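Local coordinates for protein LbaCas13a H328A (C2c2) (Lachnospiraceae bacterium NK4A179, PDB 5WLH) that binds precursor CRISPR RNA and, as a guide-directed Cas13a nuclease, probably cleaves target RNA with a preference for adenosine, at residues A[84-89]-A[180-185]; A[363-368]-A[416-422]; A[594-598]-A[618-624]. All coordinates share one frame. Numbering follows the deposited sequence.

Interaction 1: A[84-89]-A[180-185]; sequences LQWFLS and RIIAKY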
# COMPACT_ATOMS: atom_id res chain seq x y z
N LEU A 84 8.96 -32.36 -26.52
CA LEU A 84 7.51 -32.42 -26.64
C LEU A 84 6.88 -31.04 -26.51
O LEU A 84 6.03 -30.67 -27.32
CB LEU A 84 6.93 -33.41 -25.61
CG LEU A 84 5.43 -33.78 -25.56
CD1 LEU A 84 4.52 -32.74 -24.92
CD2 LEU A 84 4.95 -34.07 -26.98
N GLN A 85 7.33 -30.25 -25.53
CA GLN A 85 6.75 -28.93 -25.33
C GLN A 85 6.94 -28.04 -26.55
O GLN A 85 6.14 -27.13 -26.80
CB GLN A 85 7.36 -28.27 -24.09
CG GLN A 85 6.46 -28.32 -22.85
CD GLN A 85 6.26 -29.73 -22.32
OE1 GLN A 85 7.21 -30.50 -22.20
NE2 GLN A 85 5.01 -30.07 -21.99
N TRP A 86 7.99 -28.30 -27.34
CA TRP A 86 8.20 -27.55 -28.57
C TRP A 86 7.43 -28.16 -29.74
O TRP A 86 7.09 -27.45 -30.70
CB TRP A 86 9.71 -27.48 -28.85
CG TRP A 86 10.09 -27.19 -30.26
CD1 TRP A 86 10.43 -25.98 -30.78
CD2 TRP A 86 10.22 -28.14 -31.32
NE1 TRP A 86 10.74 -26.11 -32.11
CE2 TRP A 86 10.62 -27.43 -32.47
CE3 TRP A 86 10.02 -29.52 -31.42
CZ2 TRP A 86 10.82 -28.05 -33.70
CZ3 TRP A 86 10.22 -30.13 -32.64
CH2 TRP A 86 10.63 -29.40 -33.76
N PHE A 87 7.11 -29.46 -29.66
CA PHE A 87 6.24 -30.07 -30.66
C PHE A 87 4.80 -29.57 -30.53
O PHE A 87 4.13 -29.33 -31.54
CB PHE A 87 6.28 -31.60 -30.53
CG PHE A 87 5.37 -32.33 -31.48
CD1 PHE A 87 5.48 -32.14 -32.84
CD2 PHE A 87 4.42 -33.20 -31.00
CE1 PHE A 87 4.65 -32.81 -33.72
CE2 PHE A 87 3.58 -33.88 -31.87
CZ PHE A 87 3.70 -33.68 -33.23
N LEU A 88 4.32 -29.41 -29.30
CA LEU A 88 3.00 -28.80 -29.09
C LEU A 88 2.94 -27.41 -29.71
O LEU A 88 1.94 -27.04 -30.33
CB LEU A 88 2.68 -28.71 -27.60
CG LEU A 88 2.86 -29.94 -26.72
CD1 LEU A 88 2.63 -29.55 -25.27
CD2 LEU A 88 1.90 -31.04 -27.13
N SER A 89 4.00 -26.62 -29.53
CA SER A 89 4.01 -25.25 -30.05
C SER A 89 3.97 -25.25 -31.57
O SER A 89 3.36 -24.35 -32.17
CB SER A 89 5.24 -24.50 -29.55
OG SER A 89 5.16 -23.13 -29.91
N ARG A 180 -2.84 -31.70 -23.87
CA ARG A 180 -1.85 -30.72 -23.47
C ARG A 180 -2.05 -29.39 -24.19
O ARG A 180 -1.93 -28.32 -23.58
CB ARG A 180 -0.44 -31.26 -23.73
CG ARG A 180 0.07 -32.14 -22.61
CD ARG A 180 1.17 -33.09 -23.06
NE ARG A 180 1.40 -34.10 -22.03
CZ ARG A 180 2.26 -33.95 -21.03
NH1 ARG A 180 2.98 -32.84 -20.93
NH2 ARG A 180 2.40 -34.91 -20.12
N ILE A 181 -2.36 -29.45 -25.49
CA ILE A 181 -2.54 -28.23 -26.28
C ILE A 181 -3.74 -27.44 -25.80
O ILE A 181 -3.70 -26.20 -25.74
CB ILE A 181 -2.68 -28.60 -27.77
CG1 ILE A 181 -1.32 -28.95 -28.36
CG2 ILE A 181 -3.31 -27.47 -28.54
CD1 ILE A 181 -1.35 -29.15 -29.84
N ILE A 182 -4.83 -28.13 -25.46
CA ILE A 182 -6.03 -27.45 -25.01
C ILE A 182 -5.77 -26.73 -23.69
O ILE A 182 -6.07 -25.54 -23.54
CB ILE A 182 -7.19 -28.45 -24.88
CG1 ILE A 182 -7.66 -28.87 -26.27
CG2 ILE A 182 -8.32 -27.86 -24.07
CD1 ILE A 182 -8.75 -29.93 -26.25
N ALA A 183 -5.19 -27.43 -22.72
CA ALA A 183 -4.97 -26.84 -21.41
C ALA A 183 -3.95 -25.71 -21.46
O ALA A 183 -4.04 -24.76 -20.68
CB ALA A 183 -4.53 -27.91 -20.42
N LYS A 184 -2.98 -25.80 -22.37
CA LYS A 184 -1.89 -24.83 -22.40
C LYS A 184 -2.17 -23.64 -23.32
O LYS A 184 -1.78 -22.52 -23.00
CB LYS A 184 -0.59 -25.51 -22.83
CG LYS A 184 0.63 -24.60 -22.74
CD LYS A 184 1.90 -25.32 -23.13
CE LYS A 184 2.05 -26.63 -22.36
NZ LYS A 184 3.48 -26.99 -22.14
N TYR A 185 -2.85 -23.87 -24.45
CA TYR A 185 -2.96 -22.84 -25.47
C TYR A 185 -4.37 -22.37 -25.77
O TYR A 185 -4.53 -21.38 -26.49
CB TYR A 185 -2.32 -23.32 -26.78
CG TYR A 185 -0.84 -23.62 -26.65
CD1 TYR A 185 0.06 -22.61 -26.37
CD2 TYR A 185 -0.36 -24.91 -26.80
CE1 TYR A 185 1.42 -22.87 -26.25
CE2 TYR A 185 1.00 -25.19 -26.68
CZ TYR A 185 1.88 -24.16 -26.40
OH TYR A 185 3.22 -24.43 -26.28

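Interaction 2: A[363-368]-A[416-422]; sequences RKNTVK and YANLKQV. With nucleotides of chain B.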
# COMPACT_ATOMS: atom_id res chain seq x y z
N ARG A 363 -5.06 -31.65 -14.22
CA ARG A 363 -5.73 -32.10 -13.01
C ARG A 363 -6.38 -30.93 -12.27
O ARG A 363 -7.48 -31.07 -11.71
CB ARG A 363 -4.73 -32.81 -12.10
CG ARG A 363 -5.29 -33.27 -10.78
CD ARG A 363 -4.32 -34.20 -10.09
NE ARG A 363 -4.80 -34.63 -8.78
CZ ARG A 363 -4.52 -34.01 -7.64
NH1 ARG A 363 -3.75 -32.93 -7.65
NH2 ARG A 363 -5.00 -34.47 -6.50
N LYS A 364 -5.73 -29.77 -12.25
CA LYS A 364 -6.34 -28.62 -11.60
C LYS A 364 -7.61 -28.19 -12.32
O LYS A 364 -8.61 -27.83 -11.68
CB LYS A 364 -5.34 -27.46 -11.53
CG LYS A 364 -5.95 -26.20 -10.92
CD LYS A 364 -5.13 -24.96 -11.24
CE LYS A 364 -3.92 -24.87 -10.34
NZ LYS A 364 -3.32 -23.51 -10.34
N ASN A 365 -7.59 -28.23 -13.66
CA ASN A 365 -8.79 -27.88 -14.42
C ASN A 365 -9.90 -28.88 -14.15
O ASN A 365 -11.07 -28.50 -14.04
CB ASN A 365 -8.47 -27.82 -15.91
CG ASN A 365 -7.70 -26.58 -16.29
OD1 ASN A 365 -7.56 -25.66 -15.48
ND2 ASN A 365 -7.21 -26.54 -17.53
N THR A 366 -9.55 -30.16 -14.04
CA THR A 366 -10.54 -31.16 -13.67
C THR A 366 -11.10 -30.88 -12.28
O THR A 366 -12.30 -31.02 -12.05
CB THR A 366 -9.92 -32.56 -13.73
OG1 THR A 366 -9.57 -32.85 -15.08
CG2 THR A 366 -10.89 -33.61 -13.19
N VAL A 367 -10.23 -30.48 -11.35
CA VAL A 367 -10.70 -30.20 -9.99
C VAL A 367 -11.60 -28.97 -9.99
O VAL A 367 -12.62 -28.94 -9.30
CB VAL A 367 -9.50 -30.04 -9.03
CG1 VAL A 367 -9.95 -29.46 -7.67
CG2 VAL A 367 -8.81 -31.38 -8.80
N LYS A 368 -11.25 -27.94 -10.76
CA LYS A 368 -12.11 -26.75 -10.80
C LYS A 368 -13.48 -27.10 -11.34
O LYS A 368 -14.50 -26.62 -10.83
CB LYS A 368 -11.48 -25.65 -11.64
CG LYS A 368 -10.29 -24.98 -10.98
CD LYS A 368 -9.88 -23.76 -11.81
CE LYS A 368 -8.57 -23.20 -11.34
NZ LYS A 368 -8.07 -22.17 -12.29
N TYR A 416 -12.52 -21.62 -5.49
CA TYR A 416 -11.94 -22.55 -6.47
C TYR A 416 -11.52 -21.88 -7.76
O TYR A 416 -10.59 -22.38 -8.42
CB TYR A 416 -12.89 -23.73 -6.77
CG TYR A 416 -14.09 -23.42 -7.61
CD1 TYR A 416 -13.98 -23.22 -8.98
CD2 TYR A 416 -15.35 -23.35 -7.04
CE1 TYR A 416 -15.08 -22.92 -9.75
CE2 TYR A 416 -16.47 -23.06 -7.81
CZ TYR A 416 -16.31 -22.85 -9.17
OH TYR A 416 -17.41 -22.55 -9.94
N ALA A 417 -12.15 -20.77 -8.17
CA ALA A 417 -11.61 -20.05 -9.32
C ALA A 417 -10.20 -19.55 -9.02
O ALA A 417 -9.36 -19.48 -9.92
CB ALA A 417 -12.51 -18.86 -9.69
N ASN A 418 -9.94 -19.22 -7.75
CA ASN A 418 -8.63 -18.79 -7.27
C ASN A 418 -7.58 -19.89 -7.38
O ASN A 418 -6.39 -19.57 -7.43
CB ASN A 418 -8.76 -18.37 -5.80
CG ASN A 418 -7.80 -17.28 -5.41
OD1 ASN A 418 -8.07 -16.50 -4.49
ND2 ASN A 418 -6.65 -17.22 -6.08
N LEU A 419 -7.99 -21.15 -7.43
CA LEU A 419 -7.20 -22.27 -6.92
C LEU A 419 -5.77 -22.29 -7.43
O LEU A 419 -5.54 -22.48 -8.63
CB LEU A 419 -7.88 -23.60 -7.25
CG LEU A 419 -7.38 -24.70 -6.31
CD1 LEU A 419 -7.65 -24.30 -4.85
CD2 LEU A 419 -8.00 -26.05 -6.64
N LYS A 420 -4.81 -22.07 -6.53
CA LYS A 420 -3.41 -22.18 -6.91
C LYS A 420 -2.95 -23.63 -6.90
O LYS A 420 -2.27 -24.08 -7.83
CB LYS A 420 -2.53 -21.35 -5.98
CG LYS A 420 -3.21 -20.11 -5.47
CD LYS A 420 -2.69 -18.89 -6.19
CE LYS A 420 -3.37 -17.64 -5.68
NZ LYS A 420 -2.43 -16.52 -5.67
N GLN A 421 -3.34 -24.39 -5.88
CA GLN A 421 -2.88 -25.76 -5.73
C GLN A 421 -4.05 -26.62 -5.26
O GLN A 421 -4.75 -26.24 -4.32
CB GLN A 421 -1.72 -25.83 -4.74
CG GLN A 421 -0.76 -26.97 -4.98
CD GLN A 421 -0.29 -27.57 -3.68
OE1 GLN A 421 -0.15 -26.87 -2.68
NE2 GLN A 421 -0.03 -28.88 -3.68
N VAL A 422 -4.27 -27.75 -5.93
CA VAL A 422 -5.22 -28.74 -5.44
C VAL A 422 -4.73 -29.25 -4.08
O VAL A 422 -3.61 -29.77 -3.97
CB VAL A 422 -5.37 -29.90 -6.44
CG1 VAL A 422 -6.22 -31.02 -5.85
CG2 VAL A 422 -5.95 -29.40 -7.79
P U B 7 -5.81 -15.80 -1.48
OP1 U B 7 -7.07 -15.07 -1.70
OP2 U B 7 -5.70 -17.25 -1.85
O5' U B 7 -4.62 -15.05 -2.20
C5' U B 7 -4.44 -13.65 -2.01
C4' U B 7 -3.20 -13.19 -2.73
O4' U B 7 -2.03 -13.78 -2.10
C3' U B 7 -3.12 -13.66 -4.17
O3' U B 7 -3.87 -12.81 -5.04
C2' U B 7 -1.62 -13.64 -4.44
O2' U B 7 -1.17 -12.33 -4.71
C1' U B 7 -1.06 -14.07 -3.08
N1 U B 7 -0.77 -15.51 -3.03
C2 U B 7 0.48 -15.90 -3.47
O2 U B 7 1.28 -15.06 -3.85
N3 U B 7 0.73 -17.25 -3.43
C4 U B 7 -0.13 -18.23 -3.00
O4 U B 7 0.22 -19.42 -3.01
C5 U B 7 -1.42 -17.75 -2.56
C6 U B 7 -1.68 -16.44 -2.59
P A B 8 -4.86 -13.43 -6.12
OP1 A B 8 -4.22 -14.69 -6.66
OP2 A B 8 -5.28 -12.34 -7.01
O5' A B 8 -6.08 -13.96 -5.25
C5' A B 8 -7.31 -13.27 -5.19
C4' A B 8 -7.35 -12.43 -3.94
O4' A B 8 -6.42 -11.33 -4.06
C3' A B 8 -8.69 -11.77 -3.67
O3' A B 8 -9.54 -12.64 -2.95
C2' A B 8 -8.32 -10.52 -2.89
O2' A B 8 -8.06 -10.85 -1.53
C1' A B 8 -7.00 -10.14 -3.55
N9 A B 8 -7.21 -9.21 -4.68
C8 A B 8 -7.01 -9.43 -6.02
N7 A B 8 -7.26 -8.39 -6.77
C5 A B 8 -7.64 -7.40 -5.86
C6 A B 8 -8.06 -6.07 -6.02
N6 A B 8 -8.11 -5.47 -7.20
N1 A B 8 -8.37 -5.35 -4.90
C2 A B 8 -8.30 -5.97 -3.71
N3 A B 8 -7.92 -7.23 -3.45
C4 A B 8 -7.62 -7.89 -4.57

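Interaction 3: A[594-598]-A[618-624]; sequences DLKDV and KWNKELI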
# COMPACT_ATOMS: atom_id res chain seq x y z
N ASP A 594 6.46 20.01 26.41
CA ASP A 594 5.91 20.78 25.31
C ASP A 594 6.13 20.07 23.97
O ASP A 594 5.21 20.01 23.15
CB ASP A 594 6.52 22.17 25.30
CG ASP A 594 5.71 23.15 26.13
OD1 ASP A 594 4.69 22.75 26.73
OD2 ASP A 594 6.11 24.32 26.18
N LEU A 595 7.32 19.53 23.75
CA LEU A 595 7.56 18.77 22.52
C LEU A 595 6.65 17.55 22.44
O LEU A 595 6.09 17.24 21.37
CB LEU A 595 9.02 18.34 22.46
CG LEU A 595 10.02 19.49 22.30
CD1 LEU A 595 11.41 18.90 22.39
CD2 LEU A 595 9.83 20.23 20.98
N LYS A 596 6.49 16.83 23.56
CA LYS A 596 5.54 15.72 23.63
C LYS A 596 4.13 16.18 23.29
O LYS A 596 3.41 15.48 22.57
CB LYS A 596 5.57 15.12 25.04
CG LYS A 596 4.60 13.99 25.28
CD LYS A 596 4.51 13.65 26.77
CE LYS A 596 3.73 14.70 27.56
NZ LYS A 596 2.26 14.71 27.28
N ASP A 597 3.73 17.35 23.79
CA ASP A 597 2.40 17.88 23.49
C ASP A 597 2.23 18.24 22.02
O ASP A 597 1.14 18.10 21.47
CB ASP A 597 2.11 19.11 24.34
CG ASP A 597 1.85 18.79 25.78
OD1 ASP A 597 1.65 17.60 26.11
OD2 ASP A 597 1.87 19.74 26.61
N VAL A 598 3.27 18.81 21.39
CA VAL A 598 3.16 19.09 19.96
C VAL A 598 2.88 17.80 19.20
O VAL A 598 1.97 17.74 18.37
CB VAL A 598 4.44 19.76 19.42
CG1 VAL A 598 4.27 19.99 17.93
CG2 VAL A 598 4.69 21.07 20.14
N LYS A 618 -1.62 24.18 22.90
CA LYS A 618 -1.47 24.44 24.32
C LYS A 618 -0.02 24.63 24.74
O LYS A 618 0.23 25.20 25.81
CB LYS A 618 -2.07 23.30 25.15
CG LYS A 618 -1.13 22.10 25.29
CD LYS A 618 -1.85 20.86 25.80
CE LYS A 618 -2.12 20.94 27.30
NZ LYS A 618 -1.03 20.32 28.11
N TRP A 619 0.93 24.16 23.94
CA TRP A 619 2.34 24.25 24.27
C TRP A 619 2.82 25.69 24.14
O TRP A 619 2.08 26.61 23.78
CB TRP A 619 3.17 23.34 23.37
CG TRP A 619 2.98 23.65 21.91
CD1 TRP A 619 3.71 24.53 21.16
CD2 TRP A 619 2.01 23.08 21.03
NE1 TRP A 619 3.24 24.55 19.86
CE2 TRP A 619 2.19 23.68 19.77
CE3 TRP A 619 0.99 22.13 21.19
CZ2 TRP A 619 1.40 23.34 18.66
CZ3 TRP A 619 0.20 21.81 20.09
CH2 TRP A 619 0.42 22.41 18.84
N ASN A 620 4.11 25.88 24.40
CA ASN A 620 4.75 27.17 24.27
C ASN A 620 5.02 27.43 22.79
O ASN A 620 6.07 27.08 22.26
CB ASN A 620 6.04 27.21 25.09
CG ASN A 620 6.60 28.59 25.21
OD1 ASN A 620 6.39 29.43 24.33
ND2 ASN A 620 7.32 28.85 26.30
N LYS A 621 4.04 28.04 22.12
CA LYS A 621 4.18 28.28 20.69
C LYS A 621 5.33 29.22 20.40
O LYS A 621 5.98 29.10 19.36
CB LYS A 621 2.89 28.85 20.10
CG LYS A 621 1.65 27.99 20.31
CD LYS A 621 0.43 28.68 19.70
CE LYS A 621 0.51 30.20 19.87
NZ LYS A 621 -0.79 30.78 20.30
N GLU A 622 5.59 30.17 21.30
CA GLU A 622 6.71 31.08 21.08
C GLU A 622 8.03 30.33 21.10
O GLU A 622 8.93 30.62 20.30
CB GLU A 622 6.69 32.20 22.13
CG GLU A 622 5.52 33.17 21.96
CD GLU A 622 4.19 32.60 22.44
OE1 GLU A 622 4.18 31.84 23.43
OE2 GLU A 622 3.15 32.92 21.82
N LEU A 623 8.16 29.36 22.00
CA LEU A 623 9.39 28.58 22.06
C LEU A 623 9.59 27.78 20.77
O LEU A 623 10.64 27.87 20.13
CB LEU A 623 9.37 27.66 23.28
CG LEU A 623 10.44 26.56 23.36
CD1 LEU A 623 11.86 27.13 23.33
CD2 LEU A 623 10.20 25.71 24.59
N ILE A 624 8.58 27.00 20.37
CA ILE A 624 8.70 26.18 19.17
C ILE A 624 8.96 27.05 17.95
O ILE A 624 9.82 26.73 17.12
CB ILE A 624 7.43 25.31 18.99
CG1 ILE A 624 7.15 24.48 20.24
CG2 ILE A 624 7.58 24.40 17.76
CD1 ILE A 624 8.26 23.50 20.60

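Interaction 1: A[84-89]-A[180-185]
Helices that cross steeply touch over a small patch, and 84-89 against 180-185 illustrates this, with axes 10.6 Å apart and a crossing angle of -78°. Arg180 opens the patch. Its CB meets Leu88 CD1 at 3.8 Å and its CD meets Leu84 CD1 at 3.8 Å, while its guanidinium pairs with Asp176 and Asp356 outside the two segments. One residue on, Ile181 CG1 rests against Leu88 CD2 at 4.0 Å. Lys184 then stretches across until its NZ lies 3.3 Å from Gln85 CG. Lys184 NZ and Gln85 NE2 are both donors; Asp358, on helix 357-388, forms a salt bridge with Lys184 and accepts a weak hydrogen bond from Gln85 NE2. Tyr185 completes the row, the edge of its ring reaching Leu88 CB through CE2 at 4.0 Å. Leu88 is thus a knob in a hole lined by Arg180, Ile181, Lys184 and Tyr185, a single knob-into-hole contact between steeply crossed helices in the N-terminal helical region of this Cas13a.

Interaction 2: A[363-368]-A[416-422]
A lysine amine can hold a turn in place by gathering backbone carbonyls, and Lys364 does so here. From helix 357-388 its NZ donates to Lys420 O at 2.8 Å and to Leu419 O at 3.0 Å, binding two successive peptide oxygens of the segment that follows helix 398-417. With those carbonyls turned to the helix, the side chain of Lys420 leaves on the other side, its CA-to-CB bond pointing away from 363-368, and Lys420 NZ donates a 2.7 Å hydrogen bond to OP1 of A8 in chain B, the pre-crRNA. The same turn therefore joins protein scaffold to RNA backbone. Lys368 lies one turn further along the helix, its side chain running beside the backbone at Tyr416, where Lys368 CE is 3.6 Å from Tyr416 O.

Next to these polar contacts, Val422 is the main apolar contributor of its segment. Its CG2 meets Val367 CG2 at 3.6 Å and Lys364 CA at 3.9 Å, and its CG1 lies 3.6 Å from Arg363 NH1. The guanidinium of Arg363 has its polar partners in Pro345 O and Glu360. Leu419 adds its CD2 against Val367 CG1 at 4.1 Å, so Val367 meets both Val422 and Leu419.

Further out, the loop residues Leu344 and Pro345 back Val422 and Val367, respectively. Tyr416 reaches Arg372 and Leu419 reaches Tyr371, both farther along helix 357-388, and Tyr416 also packs on a guanine base of the RNA, leaving the contact between that long helix and the bound guide.

Interaction 3: A[594-598]-A[618-624]
Complementary shape can join a helix to the start of another, and the fit of 594-598 with 618-624 turns on one indole. Trp619 lays a broad flat face against helix 588-602, and Val598 presses its CG2 onto it: the methyl sits 3.4 Å from the centroid of the five-membered ring of Trp619 and only 8° off the ring normal, a CH-pi contact of nearly ideal placement. Ile624 packs beside the indole, against Leu595 and Val598. Its CD1 touches Leu595 CD2 at 3.6 Å and its CG1 comes within 4.2 Å of Val598 CG2, so the same methyl touches both the indole face and the isoleucine.

Polar groups border this apolar fit. Asp594 points toward the incoming chain, and its OD2 accepts a weak 3.1 Å hydrogen bond from Asn620 N. Asn620 is itself the N-cap of helix 621-632, its OD1 accepting from Leu623 N at 2.9 Å; the aspartate thus contacts the backbone of the residue that caps the helix. At another edge Lys618 NZ forms a salt bridge with Asp597 OD2 at 3.3 Å, its hydrogen bond being weak, while Asp597 OD1 is paired with Lys596 NZ at 3.2 Å, giving a small charge network.

An R-X4-H sequence, the signature of HEPN ribonucleases, follows directly after helix 588-602, consistent with a place in the first HEPN domain. Helix 901-911 closes over the apolar side: Ile908 meets Leu595 and Val598, and Gln904 touches Ile624 and accepts a hydrogen bond from Trp619 NE1. Tyr581 of helix 578-581 lies against Asn620 and Leu623.

In the fold
Read from the N terminus, the three contacts follow one another in series, none enclosing or crossing another. Interaction 1 closes a loop of 90 intervening residues, more than half of them helical, by bringing helix 83-96 against helix 175-185. Interaction 2 then closes 47 residues, returning the chain after helix 398-417 to helix 357-388. These two are neighbours, with centres about 19 Å apart, and meet directly where Ala183 CB lies 4.2 Å from Asn365 ND2, so helix 357-388 serves both. Interaction 3, the shortest loop at 19 residues, lies on the opposite side of the chain's centre, its own centre about 71 Å and 60 Å from those of interactions 1 and 2, and belongs to the probable HEPN nuclease region.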